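Local coordinates for protein RNA-dependent RNA polymerase (Taggert virus, PDB 6DX3) that probably cleaves ubiquitin from modified proteins through its viral OTU cysteine protease domain, the part of the nairovirus polymerase polypeptide present here, at residues A[44-47]-A[52-55]; A[47-52]-A[110-115]; A[59-64]-A[106-111]; A[67-72]-A[87-92]. One frame throughout, in Å; residues are numbered along the deposited sequence.

Interaction 1 of 4, residues A[44-47]-A[52-55]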
loop_
_atom_site.group_PDB
_atom_site.type_symbol
_atom_site.label_atom_id
_atom_site.label_comp_id
_atom_site.label_asym_id
_atom_site.label_seq_id
_atom_site.Cartn_x
_atom_site.Cartn_y
_atom_site.Cartn_z
ATOM N N SER A 44 -5.124 5.097 3.705
ATOM C CA SER A 44 -4.400 5.555 2.524
ATOM C C SER A 44 -4.760 4.744 1.288
ATOM O O SER A 44 -4.796 5.292 0.182
ATOM C CB SER A 44 -2.893 5.496 2.781
ATOM O OG SER A 44 -2.532 4.249 3.344
ATOM N N LEU A 45 -5.030 3.447 1.450
ATOM C CA LEU A 45 -5.518 2.652 0.328
ATOM C C LEU A 45 -6.924 3.082 -0.080
ATOM O O LEU A 45 -7.247 3.112 -1.273
ATOM C CB LEU A 45 -5.487 1.168 0.684
ATOM C CG LEU A 45 -4.094 0.539 0.771
ATOM C CD1 LEU A 45 -4.186 -0.921 1.192
ATOM C CD2 LEU A 45 -3.368 0.674 -0.555
ATOM N N ALA A 46 -7.776 3.417 0.893
ATOM C CA ALA A 46 -9.097 3.939 0.554
ATOM C C ALA A 46 -8.997 5.293 -0.133
ATOM O O ALA A 46 -9.829 5.618 -0.990
ATOM C CB ALA A 46 -9.970 4.049 1.805
ATOM N N CYS A 47 -7.987 6.089 0.225
ATOM C CA CYS A 47 -7.801 7.390 -0.407
ATOM C C CYS A 47 -7.504 7.249 -1.892
ATOM O O CYS A 47 -7.875 8.120 -2.687
ATOM C CB CYS A 47 -6.677 8.156 0.294
ATOM S SG CYS A 47 -6.543 9.897 -0.170
ATOM N N GLU A 52 -14.758 10.166 -2.813
ATOM C CA GLU A 52 -15.456 10.712 -1.648
ATOM C C GLU A 52 -15.126 9.894 -0.397
ATOM O O GLU A 52 -15.983 9.246 0.208
ATOM C CB GLU A 52 -16.959 10.758 -1.900
ATOM C CG GLU A 52 -17.358 11.598 -3.099
ATOM C CD GLU A 52 -16.991 13.059 -2.930
ATOM O OE1 GLU A 52 -17.753 13.789 -2.262
ATOM O OE2 GLU A 52 -15.939 13.474 -3.463
ATOM N N GLN A 53 -13.850 9.936 -0.015
ATOM C CA GLN A 53 -13.386 9.161 1.130
ATOM C C GLN A 53 -14.057 9.643 2.411
ATOM O O GLN A 53 -14.157 10.848 2.663
ATOM C CB GLN A 53 -11.865 9.258 1.261
ATOM C CG GLN A 53 -11.284 8.378 2.366
ATOM C CD GLN A 53 -9.806 8.622 2.606
ATOM O OE1 GLN A 53 -9.205 9.516 2.010
ATOM N NE2 GLN A 53 -9.212 7.826 3.487
ATOM N N GLN A 54 -14.519 8.693 3.213
ATOM C CA GLN A 54 -15.140 8.951 4.500
ATOM C C GLN A 54 -14.258 8.411 5.618
ATOM O O GLN A 54 -13.353 7.607 5.371
ATOM C CB GLN A 54 -16.532 8.307 4.567
ATOM C CG GLN A 54 -17.459 8.768 3.462
ATOM C CD GLN A 54 -17.938 10.185 3.665
ATOM O OE1 GLN A 54 -17.811 11.022 2.772
ATOM N NE2 GLN A 54 -18.500 10.462 4.839
ATOM N N PRO A 55 -14.472 8.853 6.862
ATOM C CA PRO A 55 -13.643 8.337 7.967
ATOM C C PRO A 55 -13.696 6.829 8.123
ATOM O O PRO A 55 -12.725 6.233 8.607
ATOM C CB PRO A 55 -14.224 9.049 9.195
ATOM C CG PRO A 55 -14.790 10.314 8.653
ATOM C CD PRO A 55 -15.329 9.973 7.297
#
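The carboxamide of Gln-53 lies against the side of Cys-47, a worked example of a loop residue folding back onto the helix it has just left. The tight part is small: OE1 of Gln-53 sits 3.3 Å from CB of Cys-47 and 3.5 Å from its SG, while the amide carbon CD of Gln-53 comes to 3.8 Å from CA of Cys-47. No hydrogen bond joins the two segments, so this is van der Waals contact along the buried residues Ala-46 and Cys-47. An extended chain makes it possible, with CG of Gln-53 anti to the backbone N (chi1 -175°), so that the amide spans the gap from loop to helix. The polar end is not left without a partner, for NE2 donates to OE1 of Gln-34. Toward Ala-46 the fit is looser, NE2 of Gln-53 standing 4.2 Å from CB of Ala-46. Glu-52, Gln-54 and Pro-55 form the solvent side and keep their side chains off segment 44-47. Within the OTU-like protease fold the contact joins the loop between helices 40-49 and 57-72 to the first of them; Ala-46 also packs on Ser-57 and Ile-61 of helix 57-72, and Cys-47 on Tyr-153 of strand 150-156.

Interaction 2 of 4, residues A[47-52]-A[110-115]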
loop_
_atom_site.group_PDB
_atom_site.type_symbol
_atom_site.label_atom_id
_atom_site.label_comp_id
_atom_site.label_asym_id
_atom_site.label_seq_id
_atom_site.Cartn_x
_atom_site.Cartn_y
_atom_site.Cartn_z
ATOM N N CYS A 47 -7.987 6.089 0.225
ATOM C CA CYS A 47 -7.801 7.390 -0.407
ATOM C C CYS A 47 -7.504 7.249 -1.892
ATOM O O CYS A 47 -7.875 8.120 -2.687
ATOM C CB CYS A 47 -6.677 8.156 0.294
ATOM S SG CYS A 47 -6.543 9.897 -0.170
ATOM N N GLY A 48 -6.842 6.162 -2.287
ATOM C CA GLY A 48 -6.574 5.919 -3.690
ATOM C C GLY A 48 -7.699 5.268 -4.463
ATOM O O GLY A 48 -7.666 5.278 -5.696
ATOM N N MET A 49 -8.691 4.707 -3.771
ATOM C CA MET A 49 -9.785 3.989 -4.409
ATOM C C MET A 49 -11.114 4.727 -4.378
ATOM O O MET A 49 -11.958 4.482 -5.244
ATOM C CB MET A 49 -9.983 2.618 -3.749
ATOM C CG MET A 49 -8.795 1.676 -3.871
ATOM S SD MET A 49 -8.636 0.945 -5.511
ATOM C CE MET A 49 -10.148 -0.003 -5.612
ATOM N N ILE A 50 -11.335 5.610 -3.407
ATOM C CA ILE A 50 -12.616 6.291 -3.234
ATOM C C ILE A 50 -12.375 7.795 -3.289
ATOM O O ILE A 50 -11.621 8.340 -2.473
ATOM C CB ILE A 50 -13.304 5.892 -1.919
ATOM C CG1 ILE A 50 -13.368 4.367 -1.787
ATOM C CG2 ILE A 50 -14.701 6.489 -1.848
ATOM C CD1 ILE A 50 -13.944 3.890 -0.464
ATOM N N GLU A 51 -13.018 8.463 -4.250
ATOM C CA GLU A 51 -12.879 9.912 -4.359
ATOM C C GLU A 51 -13.566 10.622 -3.197
ATOM O O GLU A 51 -13.020 11.581 -2.639
ATOM C CB GLU A 51 -13.437 10.392 -5.700
ATOM C CG GLU A 51 -13.217 11.873 -5.988
ATOM C CD GLU A 51 -11.750 12.233 -6.158
ATOM O OE1 GLU A 51 -11.361 13.345 -5.741
ATOM O OE2 GLU A 51 -10.984 11.408 -6.705
ATOM N N GLU A 52 -14.758 10.166 -2.813
ATOM C CA GLU A 52 -15.456 10.712 -1.648
ATOM C C GLU A 52 -15.126 9.894 -0.397
ATOM O O GLU A 52 -15.983 9.246 0.208
ATOM C CB GLU A 52 -16.959 10.758 -1.900
ATOM C CG GLU A 52 -17.358 11.598 -3.099
ATOM C CD GLU A 52 -16.991 13.059 -2.930
ATOM O OE1 GLU A 52 -17.753 13.789 -2.262
ATOM O OE2 GLU A 52 -15.939 13.474 -3.463
ATOM N N GLN A 110 -4.086 -7.824 -5.378
ATOM C CA GLN A 110 -4.581 -9.000 -6.088
ATOM C C GLN A 110 -6.100 -8.984 -6.197
ATOM O O GLN A 110 -6.653 -9.319 -7.251
ATOM C CB GLN A 110 -4.122 -10.277 -5.381
ATOM C CG GLN A 110 -2.617 -10.496 -5.372
ATOM C CD GLN A 110 -2.246 -11.886 -4.896
ATOM O OE1 GLN A 110 -2.630 -12.884 -5.506
ATOM N NE2 GLN A 110 -1.502 -11.961 -3.802
ATOM N N LYS A 111 -6.790 -8.617 -5.115
ATOM C CA LYS A 111 -8.251 -8.645 -5.119
ATOM C C LYS A 111 -8.820 -7.532 -5.990
ATOM O O LYS A 111 -9.724 -7.767 -6.799
ATOM C CB LYS A 111 -8.780 -8.526 -3.690
ATOM C CG LYS A 111 -10.303 -8.575 -3.564
ATOM C CD LYS A 111 -10.796 -10.000 -3.384
ATOM C CE LYS A 111 -12.141 -10.037 -2.665
ATOM N NZ LYS A 111 -13.217 -9.354 -3.432
ATOM N N ALA A 112 -8.309 -6.312 -5.833
ATOM C CA ALA A 112 -8.838 -5.175 -6.573
ATOM C C ALA A 112 -8.253 -5.037 -7.972
ATOM O O ALA A 112 -8.744 -4.208 -8.745
ATOM C CB ALA A 112 -8.592 -3.882 -5.792
ATOM N N LYS A 113 -7.229 -5.817 -8.316
ATOM C CA LYS A 113 -6.562 -5.713 -9.613
ATOM C C LYS A 113 -6.134 -4.271 -9.885
ATOM O O LYS A 113 -6.449 -3.680 -10.921
ATOM C CB LYS A 113 -7.452 -6.245 -10.736
ATOM C CG LYS A 113 -7.514 -7.763 -10.813
ATOM C CD LYS A 113 -8.666 -8.227 -11.681
ATOM C CE LYS A 113 -9.756 -8.879 -10.849
ATOM N NZ LYS A 113 -10.178 -8.001 -9.722
ATOM N N VAL A 114 -5.428 -3.695 -8.916
ATOM C CA VAL A 114 -4.898 -2.342 -9.011
ATOM C C VAL A 114 -3.453 -2.375 -8.537
ATOM O O VAL A 114 -3.109 -3.131 -7.623
ATOM C CB VAL A 114 -5.734 -1.339 -8.183
ATOM C CG1 VAL A 114 -5.712 -1.706 -6.704
ATOM C CG2 VAL A 114 -5.232 0.087 -8.390
ATOM N N THR A 115 -2.606 -1.572 -9.170
ATOM C CA THR A 115 -1.196 -1.515 -8.820
ATOM C C THR A 115 -0.986 -0.515 -7.692
ATOM O O THR A 115 -1.596 0.558 -7.676
ATOM C CB THR A 115 -0.357 -1.132 -10.040
ATOM O OG1 THR A 115 -0.537 -2.112 -11.071
ATOM C CG2 THR A 115 1.117 -1.056 -9.679
#
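Met-49 reaches from the C-terminal part of helix 40-49 to meet Ala-112 and Val-114, which flank the point where helix 102-112 gives way to the chain leading into strand 116-121. The apolar contacts are two, and both belong to the thioether end. SD of Met-49 lies 4.1 Å from CG1 of Val-114, and CE of Met-49 lies 4.2 Å from CB of Ala-112. One flexible side chain thus touches the last helical residue with its methyl and the extended residue two further on with its sulfur. Its path is bent at both chi2 and chi3, and the side chains of Met-49 and Val-114 run alongside each other with their ends pointing opposite ways. On the Val-114 side, CG1 stands between the backbone N and the carbonyl carbon (chi1 62°), the branch turned to the sulfur.

In the OTU-like fold this is a place where two helices meet beside the central sheet: Met-49 and Val-114 both also pack on Ile-142 of strand 142-147 and on Phe-108 of helix 102-112.

The polar interaction lies within 110-115. Lys-113 leaves the helix with positive phi (52°), and its side chain curls back so that NZ donates to the backbone O of Lys-111 over 3.0 Å. The ammonium sits above the carbonyl plane of Lys-111, away from the lone-pair directions.

Interaction 3 of 4, residues A[59-64]-A[106-111]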
loop_
_atom_site.group_PDB
_atom_site.type_symbol
_atom_site.label_atom_id
_atom_site.label_comp_id
_atom_site.label_asym_id
_atom_site.label_seq_id
_atom_site.Cartn_x
_atom_site.Cartn_y
_atom_site.Cartn_z
ATOM N N LYS A 59 -12.634 0.784 6.463
ATOM C CA LYS A 59 -13.283 -0.488 6.763
ATOM C C LYS A 59 -13.581 -1.263 5.488
ATOM O O LYS A 59 -13.439 -2.491 5.451
ATOM C CB LYS A 59 -14.569 -0.251 7.558
ATOM C CG LYS A 59 -14.346 0.213 8.989
ATOM C CD LYS A 59 -15.615 0.045 9.820
ATOM C CE LYS A 59 -15.437 0.592 11.227
ATOM N NZ LYS A 59 -16.647 0.379 12.072
ATOM N N LEU A 60 -14.002 -0.560 4.431
ATOM C CA LEU A 60 -14.186 -1.203 3.133
ATOM C C LEU A 60 -12.913 -1.913 2.696
ATOM O O LEU A 60 -12.963 -3.032 2.172
ATOM C CB LEU A 60 -14.596 -0.165 2.085
ATOM C CG LEU A 60 -15.955 0.530 2.209
ATOM C CD1 LEU A 60 -16.233 1.346 0.959
ATOM C CD2 LEU A 60 -17.077 -0.465 2.448
ATOM N N ILE A 61 -11.760 -1.276 2.915
ATOM C CA ILE A 61 -10.486 -1.849 2.494
ATOM C C ILE A 61 -10.135 -3.062 3.340
ATOM O O ILE A 61 -9.735 -4.109 2.814
ATOM C CB ILE A 61 -9.385 -0.775 2.558
ATOM C CG1 ILE A 61 -9.742 0.403 1.654
ATOM C CG2 ILE A 61 -8.035 -1.355 2.168
ATOM C CD1 ILE A 61 -10.013 -0.001 0.221
ATOM N N LYS A 62 -10.287 -2.944 4.660
ATOM C CA LYS A 62 -9.873 -4.005 5.574
ATOM C C LYS A 62 -10.709 -5.267 5.388
ATOM O O LYS A 62 -10.189 -6.384 5.492
ATOM C CB LYS A 62 -9.966 -3.496 7.014
ATOM C CG LYS A 62 -9.302 -4.368 8.052
ATOM C CD LYS A 62 -9.053 -3.575 9.331
ATOM C CE LYS A 62 -8.769 -4.502 10.501
ATOM N NZ LYS A 62 -8.104 -3.814 11.644
ATOM N N GLU A 63 -12.007 -5.114 5.118
ATOM C CA GLU A 63 -12.843 -6.283 4.869
ATOM C C GLU A 63 -12.437 -6.984 3.577
ATOM O O GLU A 63 -12.467 -8.217 3.498
ATOM C CB GLU A 63 -14.314 -5.876 4.822
ATOM C CG GLU A 63 -14.827 -5.263 6.113
ATOM C CD GLU A 63 -16.196 -4.644 5.949
ATOM O OE1 GLU A 63 -16.645 -4.496 4.794
ATOM O OE2 GLU A 63 -16.821 -4.302 6.975
ATOM N N GLN A 64 -12.048 -6.211 2.559
ATOM C CA GLN A 64 -11.598 -6.801 1.307
ATOM C C GLN A 64 -10.277 -7.542 1.475
ATOM O O GLN A 64 -10.050 -8.552 0.801
ATOM C CB GLN A 64 -11.461 -5.715 0.240
ATOM C CG GLN A 64 -12.788 -5.176 -0.273
ATOM C CD GLN A 64 -13.477 -6.143 -1.212
ATOM O OE1 GLN A 64 -12.870 -6.650 -2.152
ATOM N NE2 GLN A 64 -14.750 -6.410 -0.954
ATOM N N ASN A 106 -0.300 -6.394 -0.652
ATOM C CA ASN A 106 -0.190 -7.507 -1.588
ATOM C C ASN A 106 -1.555 -8.123 -1.869
ATOM O O ASN A 106 -1.960 -8.264 -3.028
ATOM C CB ASN A 106 0.777 -8.553 -1.018
ATOM C CG ASN A 106 1.239 -9.563 -2.055
ATOM O OD1 ASN A 106 0.488 -9.940 -2.957
ATOM N ND2 ASN A 106 2.482 -10.017 -1.921
ATOM N N PHE A 107 -2.292 -8.469 -0.810
ATOM C CA PHE A 107 -3.584 -9.126 -0.992
ATOM C C PHE A 107 -4.606 -8.194 -1.634
ATOM O O PHE A 107 -5.374 -8.618 -2.505
ATOM C CB PHE A 107 -4.095 -9.649 0.350
ATOM C CG PHE A 107 -3.459 -10.942 0.769
ATOM C CD1 PHE A 107 -3.296 -11.973 -0.142
ATOM C CD2 PHE A 107 -3.012 -11.122 2.069
ATOM C CE1 PHE A 107 -2.707 -13.166 0.237
ATOM C CE2 PHE A 107 -2.420 -12.313 2.455
ATOM C CZ PHE A 107 -2.267 -13.335 1.539
ATOM N N PHE A 108 -4.638 -6.924 -1.221
ATOM C CA PHE A 108 -5.619 -6.003 -1.790
ATOM C C PHE A 108 -5.359 -5.761 -3.271
ATOM O O PHE A 108 -6.302 -5.685 -4.068
ATOM C CB PHE A 108 -5.613 -4.680 -1.028
ATOM C CG PHE A 108 -6.561 -3.658 -1.590
ATOM C CD1 PHE A 108 -7.923 -3.749 -1.350
ATOM C CD2 PHE A 108 -6.092 -2.606 -2.363
ATOM C CE1 PHE A 108 -8.797 -2.812 -1.870
ATOM C CE2 PHE A 108 -6.963 -1.666 -2.885
ATOM C CZ PHE A 108 -8.315 -1.767 -2.637
ATOM N N SER A 109 -4.086 -5.631 -3.655
ATOM C CA SER A 109 -3.746 -5.428 -5.059
ATOM C C SER A 109 -4.202 -6.606 -5.911
ATOM O O SER A 109 -4.656 -6.421 -7.047
ATOM C CB SER A 109 -2.241 -5.213 -5.206
ATOM O OG SER A 109 -1.525 -6.340 -4.729
ATOM N N GLN A 110 -4.086 -7.824 -5.378
ATOM C CA GLN A 110 -4.581 -9.000 -6.088
ATOM C C GLN A 110 -6.100 -8.984 -6.197
ATOM O O GLN A 110 -6.653 -9.319 -7.251
ATOM C CB GLN A 110 -4.122 -10.277 -5.381
ATOM C CG GLN A 110 -2.617 -10.496 -5.372
ATOM C CD GLN A 110 -2.246 -11.886 -4.896
ATOM O OE1 GLN A 110 -2.630 -12.884 -5.506
ATOM N NE2 GLN A 110 -1.502 -11.961 -3.802
ATOM N N LYS A 111 -6.790 -8.617 -5.115
ATOM C CA LYS A 111 -8.251 -8.645 -5.119
ATOM C C LYS A 111 -8.820 -7.532 -5.990
ATOM O O LYS A 111 -9.724 -7.767 -6.799
ATOM C CB LYS A 111 -8.780 -8.526 -3.690
ATOM C CG LYS A 111 -10.303 -8.575 -3.564
ATOM C CD LYS A 111 -10.796 -10.000 -3.384
ATOM C CE LYS A 111 -12.141 -10.037 -2.665
ATOM N NZ LYS A 111 -13.217 -9.354 -3.432
#
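Ile-61 and Phe-108 meet between two helices of the OTU-like domain, 57-72 and 102-112; the axes of their segments 59-64 and 106-111 approach to 10.1 Å and cross at 90°. The side chains meet at a slant. CD1 of Ile-61 touches CE1 of Phe-108 at 3.7 Å, in an oblique position, while CG2 of Ile-61 lies 4.2 Å above the ring plane of Phe-108, offset toward the rim. The ring is carried out to the isoleucine because CG of Phe-108 stands anti to the backbone N. Gln-64 comes to the ring from a different quarter, its CB lying at the edge, near the ring plane, 4.3 Å from CD1 of Phe-108. Beyond CB its chain bends at chi2, and the side chains of Gln-64 and Lys-111 cross at about a right angle. The apolar part is buried, with Ile-61 also packing on Tyr-42, whereas the polar pair sits nearer the surface. There the ammonium of Lys-111 makes the one hydrogen bond between the segments: NZ donates to OE1 of Gln-64 at 3.0 Å, with a C=O...N angle of 130° and the nitrogen tilted 24° from the carbonyl plane.

Interaction 4 of 4, residues A[67-72]-A[87-92]; sequences EAAGLF and NGYLAR
Helices 57-72 and 86-93 of the OTU-like domain come together through one methyl group, that of Ala-69, which meets Tyr-89 and Leu-90 on the second helix. CB of Ala-69 lies 3.7 Å from CE2 of Tyr-89 and 3.9 Å from CD2 of Leu-90, so one methyl meets the tyrosine edge and the leucine methyl side by side. It approaches the tyrosine near the ring plane, and not over a face. The two partners follow each other in sequence, and their different first torsions let both reach the same methyl: CG of Tyr-89 is anti to the backbone N (chi1 165°), whereas CG of Leu-90 is anti to the carbonyl carbon (chi1 -65°). The backbones remain well separated, the nearest CA atoms, those of Ala-69 and Leu-90, being 8.0 Å apart.

No hydrogen bond passes between the segments, and the contact is apolar, largely buried and small. It joins the C-terminal half of the long helix 57-72 to the short helix 86-93, which follows after a loop in the helical part of the fold. A third helix closes in on the same aromatic residue, since Tyr-89 packs on Leu-103 and its OH is hydrogen-bonded to OE1 of Glu-104, both of helix 102-112. Trp-73, just past the end of helix 57-72, meets the ring of Tyr-89 with the planes inclined at about 45°.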
loop_
_atom_site.group_PDB
_atom_site.type_symbol
_atom_site.label_atom_id
_atom_site.label_comp_id
_atom_site.label_asym_id
_atom_site.label_seq_id
_atom_site.Cartn_x
_atom_site.Cartn_y
_atom_site.Cartn_z
ATOM N N GLU A 67 -10.921 -11.181 2.863
ATOM C CA GLU A 67 -11.349 -12.123 1.835
ATOM C C GLU A 67 -10.254 -12.348 0.799
ATOM O O GLU A 67 -10.120 -13.461 0.276
ATOM C CB GLU A 67 -12.635 -11.634 1.166
ATOM C CG GLU A 67 -13.874 -11.782 2.042
ATOM C CD GLU A 67 -15.096 -11.098 1.464
ATOM O OE1 GLU A 67 -15.487 -11.428 0.323
ATOM O OE2 GLU A 67 -15.668 -10.226 2.154
ATOM N N ALA A 68 -9.465 -11.314 0.496
ATOM C CA ALA A 68 -8.335 -11.492 -0.411
ATOM C C ALA A 68 -7.317 -12.468 0.165
ATOM O O ALA A 68 -6.739 -13.278 -0.568
ATOM C CB ALA A 68 -7.676 -10.147 -0.707
ATOM N N ALA A 69 -7.083 -12.400 1.480
ATOM C CA ALA A 69 -6.178 -13.345 2.124
ATOM C C ALA A 69 -6.692 -14.774 2.005
ATOM O O ALA A 69 -5.927 -15.695 1.696
ATOM C CB ALA A 69 -5.987 -12.969 3.594
ATOM N N GLY A 70 -7.989 -14.978 2.236
ATOM C CA GLY A 70 -8.553 -16.311 2.115
ATOM C C GLY A 70 -8.526 -16.854 0.700
ATOM O O GLY A 70 -8.494 -18.072 0.503
ATOM N N LEU A 71 -8.533 -15.968 -0.301
ATOM C CA LEU A 71 -8.546 -16.411 -1.692
ATOM C C LEU A 71 -7.149 -16.732 -2.206
ATOM O O LEU A 71 -6.978 -17.653 -3.015
ATOM C CB LEU A 71 -9.184 -15.342 -2.580
ATOM C CG LEU A 71 -10.698 -15.110 -2.538
ATOM C CD1 LEU A 71 -11.024 -13.753 -3.136
ATOM C CD2 LEU A 71 -11.436 -16.203 -3.285
ATOM N N PHE A 72 -6.137 -15.987 -1.758
ATOM C CA PHE A 72 -4.826 -16.008 -2.394
ATOM C C PHE A 72 -3.707 -16.453 -1.458
ATOM O O PHE A 72 -2.534 -16.371 -1.843
ATOM C CB PHE A 72 -4.493 -14.623 -2.961
ATOM C CG PHE A 72 -5.454 -14.147 -4.020
ATOM C CD1 PHE A 72 -5.431 -14.697 -5.293
ATOM C CD2 PHE A 72 -6.364 -13.140 -3.747
ATOM C CE1 PHE A 72 -6.302 -14.257 -6.269
ATOM C CE2 PHE A 72 -7.241 -12.697 -4.717
ATOM C CZ PHE A 72 -7.212 -13.256 -5.981
ATOM N N ASN A 87 -5.265 -18.827 9.540
ATOM C CA ASN A 87 -6.143 -18.587 10.683
ATOM C C ASN A 87 -5.499 -17.646 11.694
ATOM O O ASN A 87 -6.172 -16.773 12.254
ATOM C CB ASN A 87 -6.509 -19.909 11.356
ATOM C CG ASN A 87 -7.365 -20.789 10.480
ATOM O OD1 ASN A 87 -7.075 -21.973 10.299
ATOM N ND2 ASN A 87 -8.432 -20.221 9.928
ATOM N N GLY A 88 -4.201 -17.818 11.955
ATOM C CA GLY A 88 -3.514 -16.932 12.876
ATOM C C GLY A 88 -3.242 -15.564 12.287
ATOM O O GLY A 88 -3.236 -14.562 13.009
ATOM N N TYR A 89 -3.015 -15.498 10.974
ATOM C CA TYR A 89 -2.802 -14.214 10.317
ATOM C C TYR A 89 -4.052 -13.349 10.394
ATOM O O TYR A 89 -3.982 -12.166 10.749
ATOM C CB TYR A 89 -2.380 -14.441 8.866
ATOM C CG TYR A 89 -2.459 -13.221 7.975
ATOM C CD1 TYR A 89 -1.444 -12.272 7.971
ATOM C CD2 TYR A 89 -3.539 -13.029 7.120
ATOM C CE1 TYR A 89 -1.508 -11.162 7.151
ATOM C CE2 TYR A 89 -3.613 -11.922 6.295
ATOM C CZ TYR A 89 -2.596 -10.993 6.314
ATOM O OH TYR A 89 -2.665 -9.888 5.493
ATOM N N LEU A 90 -5.214 -13.930 10.076
ATOM C CA LEU A 90 -6.461 -13.173 10.123
ATOM C C LEU A 90 -6.796 -12.747 11.546
ATOM O O LEU A 90 -7.319 -11.648 11.764
ATOM C CB LEU A 90 -7.603 -14.002 9.529
ATOM C CG LEU A 90 -7.521 -14.337 8.036
ATOM C CD1 LEU A 90 -8.662 -15.261 7.626
ATOM C CD2 LEU A 90 -7.520 -13.070 7.187
ATOM N N ALA A 91 -6.502 -13.601 12.530
ATOM C CA ALA A 91 -6.798 -13.253 13.916
ATOM C C ALA A 91 -6.011 -12.029 14.371
ATOM O O ALA A 91 -6.459 -11.297 15.262
ATOM C CB ALA A 91 -6.512 -14.442 14.833
ATOM N N ARG A 92 -4.845 -11.787 13.770
ATOM C CA ARG A 92 -4.043 -10.620 14.115
ATOM C C ARG A 92 -4.479 -9.373 13.352
ATOM O O ARG A 92 -4.759 -8.341 13.965
ATOM C CB ARG A 92 -2.561 -10.895 13.851
ATOM C CG ARG A 92 -1.694 -9.652 13.955
ATOM C CD ARG A 92 -0.216 -9.973 13.786
ATOM N NE ARG A 92 0.081 -10.527 12.469
ATOM C CZ ARG A 92 0.280 -9.792 11.381
ATOM N NH1 ARG A 92 0.209 -8.469 11.451
ATOM N NH2 ARG A 92 0.553 -10.378 10.222
#

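In the fold
The four interactions illustrate how a helical layer is built up beside the sheet in an OTU-like protease. Helix 40-49 serves interactions 1 and 2, helix 57-72 serves 3 and 4, and helix 102-112 serves 2 and 3. Interaction 1 closes locally, before 3 and 4 begin; 2 and 3 end on the same stretch, and 4 lies in the chain that both enclose. Centres of 2 and 3 are 9 Å apart and bridged at Phe-108, whereas 1 and 4, with centres 22 Å apart, do not touch. Ile-61 links 1 to 3, and Ala-68 against Lys-111 links 3 to 4. Together the contacts join these three helices and helix 86-93 into one helical part of the domain.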